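Local coordinates for ORC2 (Aeropyrum pernix, PDB 1W5T), which binds DNA and takes part in regulating DNA replication as an ATP-binding AAA+ protein of the Cdc6/Orc family, at residues A[219-224]-A[240-245]; A[234-239]-A[279-284]; A[214-219]-A[249-254]. All coordinates share one frame; numbering follows the deposited sequence.

Contact 1: residues A[219-224]-A[240-245]. With ANP (phosphoaminophosphonic acid-adenylate ester), chain D.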
loop_
_atom_site.group_PDB
_atom_site.type_symbol
_atom_site.label_atom_id
_atom_site.label_comp_id
_atom_site.label_asym_id
_atom_site.label_seq_id
_atom_site.Cartn_x
_atom_site.Cartn_y
_atom_site.Cartn_z
ATOM N N GLU A 219 -6.523 1.618 -16.923
ATOM C CA GLU A 219 -5.771 0.576 -16.206
ATOM C C GLU A 219 -6.651 -0.400 -15.490
ATOM O O GLU A 219 -6.413 -1.596 -15.590
ATOM C CB GLU A 219 -4.741 1.180 -15.279
ATOM C CG GLU A 219 -3.770 2.057 -16.041
ATOM C CD GLU A 219 -3.113 3.059 -15.156
ATOM O OE1 GLU A 219 -1.949 3.378 -15.397
ATOM O OE2 GLU A 219 -3.734 3.496 -14.188
ATOM N N LEU A 220 -7.682 0.098 -14.800
ATOM C CA LEU A 220 -8.646 -0.772 -14.156
ATOM C C LEU A 220 -9.339 -1.645 -15.177
ATOM O O LEU A 220 -9.622 -2.787 -14.902
ATOM C CB LEU A 220 -9.697 0.008 -13.325
ATOM C CG LEU A 220 -9.192 0.671 -12.021
ATOM C CD1 LEU A 220 -10.293 1.530 -11.426
ATOM C CD2 LEU A 220 -8.626 -0.390 -11.003
ATOM N N TYR A 221 -9.581 -1.106 -16.366
ATOM C CA TYR A 221 -10.224 -1.861 -17.399
ATOM C C TYR A 221 -9.330 -3.038 -17.798
ATOM O O TYR A 221 -9.770 -4.192 -17.846
ATOM C CB TYR A 221 -10.593 -1.008 -18.624
ATOM C CG TYR A 221 -11.132 -1.921 -19.705
ATOM C CD1 TYR A 221 -10.277 -2.555 -20.592
ATOM C CD2 TYR A 221 -12.505 -2.263 -19.737
ATOM C CE1 TYR A 221 -10.744 -3.444 -21.509
ATOM C CE2 TYR A 221 -12.995 -3.143 -20.687
ATOM C CZ TYR A 221 -12.100 -3.719 -21.564
ATOM O OH TYR A 221 -12.531 -4.597 -22.495
ATOM N N THR A 222 -8.072 -2.732 -18.100
ATOM C CA THR A 222 -7.082 -3.754 -18.354
ATOM C C THR A 222 -7.018 -4.775 -17.231
ATOM O O THR A 222 -6.931 -5.980 -17.487
ATOM C CB THR A 222 -5.698 -3.107 -18.601
ATOM O OG1 THR A 222 -5.793 -2.242 -19.731
ATOM C CG2 THR A 222 -4.706 -4.122 -19.064
ATOM N N ILE A 223 -7.065 -4.313 -15.992
ATOM C CA ILE A 223 -6.991 -5.270 -14.870
ATOM C C ILE A 223 -8.221 -6.186 -14.765
ATOM O O ILE A 223 -8.084 -7.386 -14.517
ATOM C CB ILE A 223 -6.669 -4.562 -13.516
ATOM C CG1 ILE A 223 -5.268 -3.918 -13.596
ATOM C CG2 ILE A 223 -6.836 -5.567 -12.320
ATOM C CD1 ILE A 223 -4.942 -2.860 -12.447
ATOM N N LEU A 224 -9.406 -5.640 -15.002
ATOM C CA LEU A 224 -10.633 -6.423 -14.937
ATOM C C LEU A 224 -10.703 -7.404 -16.110
ATOM O O LEU A 224 -11.189 -8.548 -15.995
ATOM C CB LEU A 224 -11.869 -5.500 -14.903
ATOM C CG LEU A 224 -11.983 -4.644 -13.637
ATOM C CD1 LEU A 224 -13.086 -3.579 -13.763
ATOM C CD2 LEU A 224 -12.156 -5.499 -12.383
ATOM N N ARG A 240 -18.284 -3.986 -21.951
ATOM C CA ARG A 240 -19.045 -2.870 -21.374
ATOM C C ARG A 240 -19.371 -3.089 -19.930
ATOM O O ARG A 240 -19.442 -2.109 -19.167
ATOM C CB ARG A 240 -20.350 -2.601 -22.121
ATOM C CG ARG A 240 -21.103 -3.836 -22.545
ATOM C CD ARG A 240 -22.303 -3.485 -23.390
ATOM N NE ARG A 240 -22.877 -4.649 -24.009
ATOM C CZ ARG A 240 -23.870 -5.423 -23.550
ATOM N NH1 ARG A 240 -24.543 -5.209 -22.407
ATOM N NH2 ARG A 240 -24.196 -6.447 -24.320
ATOM N N HIS A 241 -19.583 -4.361 -19.566
ATOM C CA HIS A 241 -19.818 -4.755 -18.192
ATOM C C HIS A 241 -18.650 -4.244 -17.352
ATOM O O HIS A 241 -18.853 -3.661 -16.305
ATOM C CB HIS A 241 -19.892 -6.279 -18.053
ATOM C CG HIS A 241 -21.058 -6.925 -18.743
ATOM N ND1 HIS A 241 -22.347 -6.431 -18.685
ATOM C CD2 HIS A 241 -21.137 -8.081 -19.440
ATOM C CE1 HIS A 241 -23.149 -7.220 -19.373
ATOM N NE2 HIS A 241 -22.439 -8.224 -19.843
ATOM N N LEU A 242 -17.426 -4.486 -17.819
ATOM C CA LEU A 242 -16.223 -4.101 -17.081
ATOM C C LEU A 242 -16.010 -2.574 -17.087
ATOM O O LEU A 242 -15.453 -2.008 -16.132
ATOM C CB LEU A 242 -14.987 -4.784 -17.676
ATOM C CG LEU A 242 -15.013 -6.281 -17.975
ATOM C CD1 LEU A 242 -13.684 -6.715 -18.629
ATOM C CD2 LEU A 242 -15.335 -7.101 -16.728
ATOM N N GLU A 243 -16.441 -1.917 -18.166
ATOM C CA GLU A 243 -16.298 -0.471 -18.283
ATOM C C GLU A 243 -17.080 0.235 -17.215
ATOM O O GLU A 243 -16.650 1.273 -16.719
ATOM C CB GLU A 243 -16.847 0.019 -19.598
ATOM C CG GLU A 243 -15.873 -0.049 -20.726
ATOM C CD GLU A 243 -16.565 0.152 -22.061
ATOM O OE1 GLU A 243 -17.321 1.171 -22.185
ATOM O OE2 GLU A 243 -16.328 -0.708 -22.965
ATOM N N LEU A 244 -18.238 -0.340 -16.900
ATOM C CA LEU A 244 -19.129 0.159 -15.885
ATOM C C LEU A 244 -18.452 0.253 -14.521
ATOM O O LEU A 244 -18.851 1.064 -13.695
ATOM C CB LEU A 244 -20.371 -0.734 -15.815
ATOM C CG LEU A 244 -21.291 -0.574 -17.042
ATOM C CD1 LEU A 244 -22.338 -1.657 -17.098
ATOM C CD2 LEU A 244 -21.950 0.862 -17.169
ATOM N N ILE A 245 -17.451 -0.588 -14.279
ATOM C CA ILE A 245 -16.789 -0.625 -13.001
ATOM C C ILE A 245 -15.670 0.389 -13.066
ATOM O O ILE A 245 -15.618 1.338 -12.259
ATOM C CB ILE A 245 -16.273 -2.026 -12.674
ATOM C CG1 ILE A 245 -17.450 -3.015 -12.548
ATOM C CG2 ILE A 245 -15.530 -1.994 -11.328
ATOM C CD1 ILE A 245 -17.106 -4.548 -12.582
HETATM P PG ANP D . -3.477 -2.023 0.591
HETATM O O1G ANP D . -4.779 -2.496 1.365
HETATM O O2G ANP D . -2.224 -2.752 1.248
HETATM O O3G ANP D . -3.283 -0.447 0.598
HETATM P PB ANP D . -2.258 -2.828 -2.014
HETATM O O1B ANP D . -1.072 -3.665 -1.387
HETATM O O2B ANP D . -1.712 -1.434 -2.446
HETATM N N3B ANP D . -3.620 -2.677 -0.992
HETATM P PA ANP D . -2.810 -5.099 -3.692
HETATM O O1A ANP D . -1.412 -5.535 -4.335
HETATM O O2A ANP D . -3.113 -6.020 -2.439
HETATM O O3A ANP D . -2.856 -3.519 -3.360
HETATM O "O5'" ANP D . -3.961 -5.162 -4.823
HETATM C "C5'" ANP D . -5.388 -5.052 -4.701
HETATM C "C4'" ANP D . -5.978 -6.068 -5.684
HETATM O "O4'" ANP D . -5.760 -5.645 -7.036
HETATM C "C3'" ANP D . -5.297 -7.433 -5.609
HETATM O "O3'" ANP D . -6.255 -8.410 -5.902
HETATM C "C2'" ANP D . -4.263 -7.421 -6.728
HETATM O "O2'" ANP D . -3.856 -8.694 -7.227
HETATM C "C1'" ANP D . -4.986 -6.591 -7.780
HETATM N N9 ANP D . -4.032 -5.799 -8.546
HETATM C C8 ANP D . -3.450 -4.617 -8.128
HETATM N N7 ANP D . -2.605 -4.112 -9.061
HETATM C C5 ANP D . -2.646 -4.927 -10.125
HETATM C C6 ANP D . -2.049 -5.084 -11.491
HETATM N N6 ANP D . -1.162 -4.186 -12.010
HETATM N N1 ANP D . -2.376 -6.171 -12.242
HETATM C C2 ANP D . -3.225 -7.102 -11.834
HETATM N N3 ANP D . -3.821 -7.088 -10.615
HETATM C C4 ANP D . -3.553 -6.001 -9.740
#

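Contact 2: residues A[234-239]-A[279-284]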
loop_
_atom_site.group_PDB
_atom_site.type_symbol
_atom_site.label_atom_id
_atom_site.label_comp_id
_atom_site.label_asym_id
_atom_site.label_seq_id
_atom_site.Cartn_x
_atom_site.Cartn_y
_atom_site.Cartn_z
ATOM N N ASP A 234 -16.002 -17.650 -20.806
ATOM C CA ASP A 234 -15.911 -16.679 -21.894
ATOM C C ASP A 234 -17.206 -16.066 -22.343
ATOM O O ASP A 234 -17.189 -15.011 -22.985
ATOM C CB ASP A 234 -15.259 -17.319 -23.122
ATOM C CG ASP A 234 -13.902 -17.900 -22.821
ATOM O OD1 ASP A 234 -13.319 -18.576 -23.725
ATOM O OD2 ASP A 234 -13.357 -17.734 -21.712
ATOM N N THR A 235 -18.322 -16.734 -22.046
ATOM C CA THR A 235 -19.651 -16.294 -22.519
ATOM C C THR A 235 -20.318 -15.305 -21.539
ATOM O O THR A 235 -21.277 -14.573 -21.870
ATOM C CB THR A 235 -20.555 -17.511 -22.775
ATOM O OG1 THR A 235 -20.590 -18.358 -21.616
ATOM C CG2 THR A 235 -19.928 -18.424 -23.851
ATOM N N VAL A 236 -19.751 -15.272 -20.343
ATOM C CA VAL A 236 -20.351 -14.638 -19.201
ATOM C C VAL A 236 -20.270 -13.117 -19.243
ATOM O O VAL A 236 -21.127 -12.435 -18.689
ATOM C CB VAL A 236 -19.683 -15.222 -17.947
ATOM C CG1 VAL A 236 -19.501 -14.191 -16.840
ATOM C CG2 VAL A 236 -20.428 -16.490 -17.487
ATOM N N TRP A 237 -19.275 -12.579 -19.934
ATOM C CA TRP A 237 -18.984 -11.147 -19.831
ATOM C C TRP A 237 -18.760 -10.476 -21.157
ATOM O O TRP A 237 -18.428 -11.093 -22.133
ATOM C CB TRP A 237 -17.761 -10.908 -18.945
ATOM C CG TRP A 237 -16.482 -11.417 -19.551
ATOM C CD1 TRP A 237 -16.008 -12.721 -19.524
ATOM C CD2 TRP A 237 -15.517 -10.659 -20.284
ATOM N NE1 TRP A 237 -14.810 -12.794 -20.198
ATOM C CE2 TRP A 237 -14.476 -11.548 -20.667
ATOM C CE3 TRP A 237 -15.401 -9.316 -20.633
ATOM C CZ2 TRP A 237 -13.332 -11.129 -21.391
ATOM C CZ3 TRP A 237 -14.249 -8.905 -21.386
ATOM C CH2 TRP A 237 -13.247 -9.817 -21.744
ATOM N N GLU A 238 -18.902 -9.171 -21.129
ATOM C CA GLU A 238 -18.714 -8.317 -22.258
ATOM C C GLU A 238 -17.856 -7.143 -21.783
ATOM O O GLU A 238 -17.982 -6.759 -20.626
ATOM C CB GLU A 238 -20.078 -7.769 -22.578
ATOM C CG GLU A 238 -20.388 -7.626 -24.009
ATOM C CD GLU A 238 -21.061 -8.809 -24.603
ATOM O OE1 GLU A 238 -20.405 -9.902 -24.640
ATOM O OE2 GLU A 238 -22.225 -8.588 -25.072
ATOM N N PRO A 239 -17.022 -6.567 -22.663
ATOM C CA PRO A 239 -16.279 -5.343 -22.337
ATOM C C PRO A 239 -17.053 -4.302 -21.552
ATOM O O PRO A 239 -16.501 -3.823 -20.574
ATOM C CB PRO A 239 -15.886 -4.792 -23.731
ATOM C CG PRO A 239 -15.590 -6.095 -24.505
ATOM C CD PRO A 239 -16.704 -7.039 -24.037
ATOM N N ASP A 279 -26.833 -17.064 -16.345
ATOM C CA ASP A 279 -25.520 -17.628 -16.649
ATOM C C ASP A 279 -24.620 -16.668 -17.418
ATOM O O ASP A 279 -23.604 -17.074 -17.996
ATOM C CB ASP A 279 -25.627 -18.972 -17.395
ATOM C CG ASP A 279 -26.296 -18.835 -18.736
ATOM O OD1 ASP A 279 -26.590 -19.905 -19.346
ATOM O OD2 ASP A 279 -26.559 -17.714 -19.242
ATOM N N SER A 280 -25.017 -15.396 -17.426
ATOM C CA SER A 280 -24.180 -14.322 -17.907
ATOM C C SER A 280 -24.425 -13.065 -17.045
ATOM O O SER A 280 -25.407 -13.012 -16.266
ATOM C CB SER A 280 -24.498 -14.053 -19.357
ATOM O OG SER A 280 -25.894 -13.907 -19.482
ATOM N N LEU A 281 -23.523 -12.082 -17.156
ATOM C CA LEU A 281 -23.740 -10.799 -16.515
ATOM C C LEU A 281 -24.775 -9.987 -17.260
ATOM O O LEU A 281 -25.035 -10.191 -18.459
ATOM C CB LEU A 281 -22.460 -9.986 -16.443
ATOM C CG LEU A 281 -21.309 -10.513 -15.616
ATOM C CD1 LEU A 281 -20.055 -9.654 -15.803
ATOM C CD2 LEU A 281 -21.694 -10.629 -14.148
ATOM N N SER A 282 -25.362 -9.043 -16.534
ATOM C CA SER A 282 -26.115 -7.983 -17.178
ATOM C C SER A 282 -25.610 -6.663 -16.607
ATOM O O SER A 282 -24.969 -6.653 -15.542
ATOM C CB SER A 282 -27.617 -8.184 -16.949
ATOM O OG SER A 282 -27.964 -7.924 -15.613
ATOM N N GLU A 283 -25.864 -5.562 -17.304
ATOM C CA GLU A 283 -25.486 -4.263 -16.814
ATOM C C GLU A 283 -26.077 -3.874 -15.460
ATOM O O GLU A 283 -25.394 -3.228 -14.642
ATOM C CB GLU A 283 -25.839 -3.216 -17.862
ATOM C CG GLU A 283 -25.274 -3.576 -19.221
ATOM C CD GLU A 283 -25.286 -2.423 -20.160
ATOM O OE1 GLU A 283 -24.981 -2.591 -21.358
ATOM O OE2 GLU A 283 -25.622 -1.345 -19.702
ATOM N N ASP A 284 -27.349 -4.238 -15.233
ATOM C CA ASP A 284 -28.025 -3.995 -13.952
ATOM C C ASP A 284 -27.260 -4.602 -12.775
ATOM O O ASP A 284 -27.083 -3.957 -11.740
ATOM C CB ASP A 284 -29.467 -4.513 -13.977
ATOM C CG ASP A 284 -30.384 -3.687 -14.916
ATOM O OD1 ASP A 284 -31.515 -4.114 -15.166
ATOM O OD2 ASP A 284 -30.068 -2.614 -15.465
#

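Contact 3: residues A[214-219]-A[249-254]. With ANP (phosphoaminophosphonic acid-adenylate ester), chain D.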
loop_
_atom_site.group_PDB
_atom_site.type_symbol
_atom_site.label_atom_id
_atom_site.label_comp_id
_atom_site.label_asym_id
_atom_site.label_seq_id
_atom_site.Cartn_x
_atom_site.Cartn_y
_atom_site.Cartn_z
ATOM N N ALA A 214 -2.610 5.563 -7.625
ATOM C CA ALA A 214 -3.880 4.950 -7.821
ATOM C C ALA A 214 -4.158 4.810 -9.325
ATOM O O ALA A 214 -3.663 5.585 -10.128
ATOM C CB ALA A 214 -4.977 5.794 -7.116
ATOM N N TYR A 215 -4.972 3.812 -9.665
ATOM C CA TYR A 215 -5.251 3.445 -11.045
ATOM C C TYR A 215 -6.280 4.313 -11.774
ATOM O O TYR A 215 -7.384 4.629 -11.262
ATOM C CB TYR A 215 -5.702 1.971 -11.088
ATOM C CG TYR A 215 -4.621 0.965 -10.755
ATOM C CD1 TYR A 215 -4.730 0.144 -9.616
ATOM C CD2 TYR A 215 -3.488 0.812 -11.597
ATOM C CE1 TYR A 215 -3.742 -0.796 -9.318
ATOM C CE2 TYR A 215 -2.479 -0.130 -11.292
ATOM C CZ TYR A 215 -2.613 -0.913 -10.158
ATOM O OH TYR A 215 -1.643 -1.821 -9.890
ATOM N N LYS A 216 -5.931 4.686 -12.993
ATOM C CA LYS A 216 -6.898 5.329 -13.917
ATOM C C LYS A 216 -7.873 4.291 -14.480
ATOM O O LYS A 216 -7.632 3.072 -14.379
ATOM C CB LYS A 216 -6.179 6.048 -15.040
ATOM C CG LYS A 216 -5.197 7.108 -14.488
ATOM C CD LYS A 216 -4.418 7.827 -15.602
ATOM C CE LYS A 216 -3.259 8.714 -15.005
ATOM N NZ LYS A 216 -3.637 10.180 -14.959
ATOM N N SER A 217 -8.958 4.762 -15.079
ATOM C CA SER A 217 -10.009 3.851 -15.526
ATOM C C SER A 217 -9.550 2.853 -16.582
ATOM O O SER A 217 -9.943 1.674 -16.527
ATOM C CB SER A 217 -11.275 4.617 -15.971
ATOM O OG SER A 217 -11.091 5.176 -17.253
ATOM N N ARG A 218 -8.720 3.326 -17.513
ATOM C CA ARG A 218 -8.109 2.518 -18.562
ATOM C C ARG A 218 -7.303 1.334 -17.974
ATOM O O ARG A 218 -7.404 0.197 -18.445
ATOM C CB ARG A 218 -7.156 3.397 -19.389
ATOM C CG ARG A 218 -7.740 3.995 -20.648
ATOM C CD ARG A 218 -6.714 4.074 -21.855
ATOM N NE ARG A 218 -5.406 3.452 -21.539
ATOM C CZ ARG A 218 -4.606 2.820 -22.403
ATOM N NH1 ARG A 218 -4.940 2.682 -23.680
ATOM N NH2 ARG A 218 -3.461 2.307 -21.977
ATOM N N GLU A 219 -6.523 1.618 -16.923
ATOM C CA GLU A 219 -5.771 0.576 -16.206
ATOM C C GLU A 219 -6.651 -0.400 -15.490
ATOM O O GLU A 219 -6.413 -1.596 -15.590
ATOM C CB GLU A 219 -4.741 1.180 -15.279
ATOM C CG GLU A 219 -3.770 2.057 -16.041
ATOM C CD GLU A 219 -3.113 3.059 -15.156
ATOM O OE1 GLU A 219 -1.949 3.378 -15.397
ATOM O OE2 GLU A 219 -3.734 3.496 -14.188
ATOM N N TYR A 249 -14.668 3.671 -10.800
ATOM C CA TYR A 249 -13.542 3.589 -9.827
ATOM C C TYR A 249 -12.259 4.333 -10.224
ATOM O O TYR A 249 -11.445 4.708 -9.356
ATOM C CB TYR A 249 -13.238 2.162 -9.419
ATOM C CG TYR A 249 -14.358 1.486 -8.643
ATOM C CD1 TYR A 249 -14.452 0.120 -8.603
ATOM C CD2 TYR A 249 -15.325 2.232 -7.968
ATOM C CE1 TYR A 249 -15.458 -0.499 -7.924
ATOM C CE2 TYR A 249 -16.366 1.622 -7.297
ATOM C CZ TYR A 249 -16.428 0.249 -7.261
ATOM O OH TYR A 249 -17.444 -0.389 -6.544
ATOM N N GLY A 250 -12.093 4.561 -11.535
ATOM C CA GLY A 250 -10.922 5.257 -12.047
ATOM C C GLY A 250 -10.652 6.562 -11.292
ATOM O O GLY A 250 -11.579 7.341 -11.039
ATOM N N GLU A 251 -9.383 6.808 -10.936
ATOM C CA GLU A 251 -9.013 7.993 -10.176
ATOM C C GLU A 251 -9.093 9.231 -11.041
ATOM O O GLU A 251 -9.335 10.325 -10.537
ATOM C CB GLU A 251 -7.652 7.833 -9.527
ATOM C CG GLU A 251 -6.475 8.216 -10.410
ATOM C CD GLU A 251 -6.210 9.718 -10.412
ATOM O OE1 GLU A 251 -6.302 10.356 -9.315
ATOM O OE2 GLU A 251 -5.929 10.253 -11.509
ATOM N N ASP A 252 -8.915 9.058 -12.348
ATOM C CA ASP A 252 -9.200 10.138 -13.308
ATOM C C ASP A 252 -10.704 10.476 -13.427
ATOM O O ASP A 252 -11.067 11.521 -13.916
ATOM C CB ASP A 252 -8.612 9.834 -14.691
ATOM C CG ASP A 252 -8.984 8.461 -15.204
ATOM O OD1 ASP A 252 -8.738 8.169 -16.395
ATOM O OD2 ASP A 252 -9.489 7.575 -14.498
ATOM N N LYS A 253 -11.570 9.582 -12.973
ATOM C CA LYS A 253 -12.995 9.841 -13.005
ATOM C C LYS A 253 -13.555 10.192 -11.648
ATOM O O LYS A 253 -14.744 10.122 -11.478
ATOM C CB LYS A 253 -13.715 8.605 -13.509
ATOM C CG LYS A 253 -13.138 8.090 -14.807
ATOM C CD LYS A 253 -13.919 8.544 -16.004
ATOM C CE LYS A 253 -13.110 8.420 -17.265
ATOM N NZ LYS A 253 -13.661 7.356 -18.168
ATOM N N GLY A 254 -12.720 10.510 -10.666
ATOM C CA GLY A 254 -13.229 10.845 -9.340
ATOM C C GLY A 254 -13.301 9.728 -8.330
ATOM O O GLY A 254 -13.703 9.976 -7.166
HETATM P PG ANP D . -3.477 -2.023 0.591
HETATM O O1G ANP D . -4.779 -2.496 1.365
HETATM O O2G ANP D . -2.224 -2.752 1.248
HETATM O O3G ANP D . -3.283 -0.447 0.598
HETATM P PB ANP D . -2.258 -2.828 -2.014
HETATM O O1B ANP D . -1.072 -3.665 -1.387
HETATM O O2B ANP D . -1.712 -1.434 -2.446
HETATM N N3B ANP D . -3.620 -2.677 -0.992
HETATM P PA ANP D . -2.810 -5.099 -3.692
HETATM O O1A ANP D . -1.412 -5.535 -4.335
HETATM O O2A ANP D . -3.113 -6.020 -2.439
HETATM O O3A ANP D . -2.856 -3.519 -3.360
HETATM O "O5'" ANP D . -3.961 -5.162 -4.823
HETATM C "C5'" ANP D . -5.388 -5.052 -4.701
HETATM C "C4'" ANP D . -5.978 -6.068 -5.684
HETATM O "O4'" ANP D . -5.760 -5.645 -7.036
HETATM C "C3'" ANP D . -5.297 -7.433 -5.609
HETATM O "O3'" ANP D . -6.255 -8.410 -5.902
HETATM C "C2'" ANP D . -4.263 -7.421 -6.728
HETATM O "O2'" ANP D . -3.856 -8.694 -7.227
HETATM C "C1'" ANP D . -4.986 -6.591 -7.780
HETATM N N9 ANP D . -4.032 -5.799 -8.546
HETATM C C8 ANP D . -3.450 -4.617 -8.128
HETATM N N7 ANP D . -2.605 -4.112 -9.061
HETATM C C5 ANP D . -2.646 -4.927 -10.125
HETATM C C6 ANP D . -2.049 -5.084 -11.491
HETATM N N6 ANP D . -1.162 -4.186 -12.010
HETATM N N1 ANP D . -2.376 -6.171 -12.242
HETATM C C2 ANP D . -3.225 -7.102 -11.834
HETATM N N3 ANP D . -3.821 -7.088 -10.615
HETATM C C4 ANP D . -3.553 -6.001 -9.740
#

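Contact 1: residues A[219-224]-A[240-245]
The side chains of Tyr221 and Leu242 cross at about a right angle, CE2 standing 4.0 Å from Leu242 CB. Chi1 of 174° sets CG of the tyrosine anti to the backbone N; its CD2 lies 4.2 Å from CG of Glu243, whose carboxylate plane is turned 60° from the ring. Deeper in, Leu224 packs chiefly through CD1, which lies 3.7 Å from the carbonyl O of Leu242 and equally near CB of Ile245, while its CB faces CD2 of Leu242. Segments 219-224 and 240-245, on two helices of the lid of the AAA+ ATPase, run at 133° to each other, their axes 9.0 Å apart at closest approach. Helix 259-275 closes the same core, with Leu266 touching both Leu242 and Ile245. From another side of helix 217-231, Ile223 spreads three carbons over one face of the adenine of the bound ATP analogue, CD1 3.8 Å from ANP C6 and CG2 3.8 Å from ANP N3. An alanine here would strip away CG1, CG2 and CD1 and would probably open a gap over the base, letting it shift or tilt.

Contact 2: residues A[234-239]-A[279-284]
Chi1 of -64° holds CG of Leu281 anti to its own carbonyl carbon, and CG lies 3.6 Å from the carbonyl O of Val236, while chi1 of 67° turns CG of Trp237 into the space between its backbone N and carbonyl carbon. Val236 O is the focus of the contact: it accepts a nearly straight hydrogen bond from Leu281 N, at 2.9 Å with an N-H...O angle of 177°. CB of Leu281 is as near to this oxygen as CG is, so carbon packs around the acceptor as well. The valine branches do different work. CG1 meets CG of Leu281 at 4.3 Å, and CG2 comes within 3.3 Å of the carbonyl O of Asp279, a tight fit. Trp237 touches Leu281 through CB alone, 4.1 Å from CD1; its indole packs instead on Ala228 and Glu229 of helix 217-231. Leu281 also touches Leu266, Ala269 and Cys270 of helix 259-275. Glu238 and Ser282 are the N-cap residues of the helices that follow; the bond from Leu281 N to Val236 O thus joins two interhelical loops, each just before a helix start, in the helical lid of this AAA+ ATPase.

Contact 3: residues A[214-219]-A[249-254]
Asp252 reaches the start of helix 217-231 by its side chain, beginning at a CB from which chi1 of 51° places CG between the backbone N and the carbonyl carbon. CG lies 3.7 Å from CB of Lys216, whose side chain crosses that of Asp252 at about a right angle. OD1 lies 3.6 Å from the same Lys216 CB. OD2 does the polar work: it takes the N-H of Ser217 at 2.9 Å on its syn side, 24° out of the carboxylate plane, and its negative charge is likely to be stabilised by the positive N-terminal end of the helix dipole. One residue earlier, Lys216 occupies the N-cap, and its N-H goes to Glu219 OE2 at 2.8 Å, one half of a capping box. The backbones are tied as well, Glu251 N giving a hydrogen bond of 3.0 Å to Tyr215 O. Gly250 packs its CA against that carbonyl; a CB there would collide with CB of Ser217. Lys253 adds a weak bond from NZ to Ser217 OG; the side chains of Lys216 and Glu251 lie side by side, pointing the same way, their charges opposite but NZ and OE2 too far apart for a salt bridge. Tyr215 points the other way. Its ring, with Glu219 OE2 in plane at the edge, carries OH to ANP N7 as a donor, at 2.6 Å. The capped helix start directly follows Tyr215 and probably helps to hold it at the adenine end of the nucleotide pocket, between the lid and the P-loop domain of an AAA+ ATPase.

In the fold
Contacts 1 and 3 lie at the nucleotide, and contact 2 lies farther out in the lid. Contacts 1 and 3 share Glu219 and helix 217-231, and their centres are 10 Å apart; Leu220 bridges them, its CD1 3.5 Å from Gly250 N. Both reach the ATP analogue, and Ile223 CD1 sits 3.8 Å from Tyr215 CZ, so the packing and polar partners of the base probably brace each other. Contact 2, centred 12 Å from contact 1, meets it through the salt bridge from Arg240 NH1 to Glu283 OE1 (2.9 Å) and through Leu242 CD1, 3.6 Å from Trp237 CZ3. Contacts 2 and 3 do not touch, their nearest atoms being about 9 Å apart.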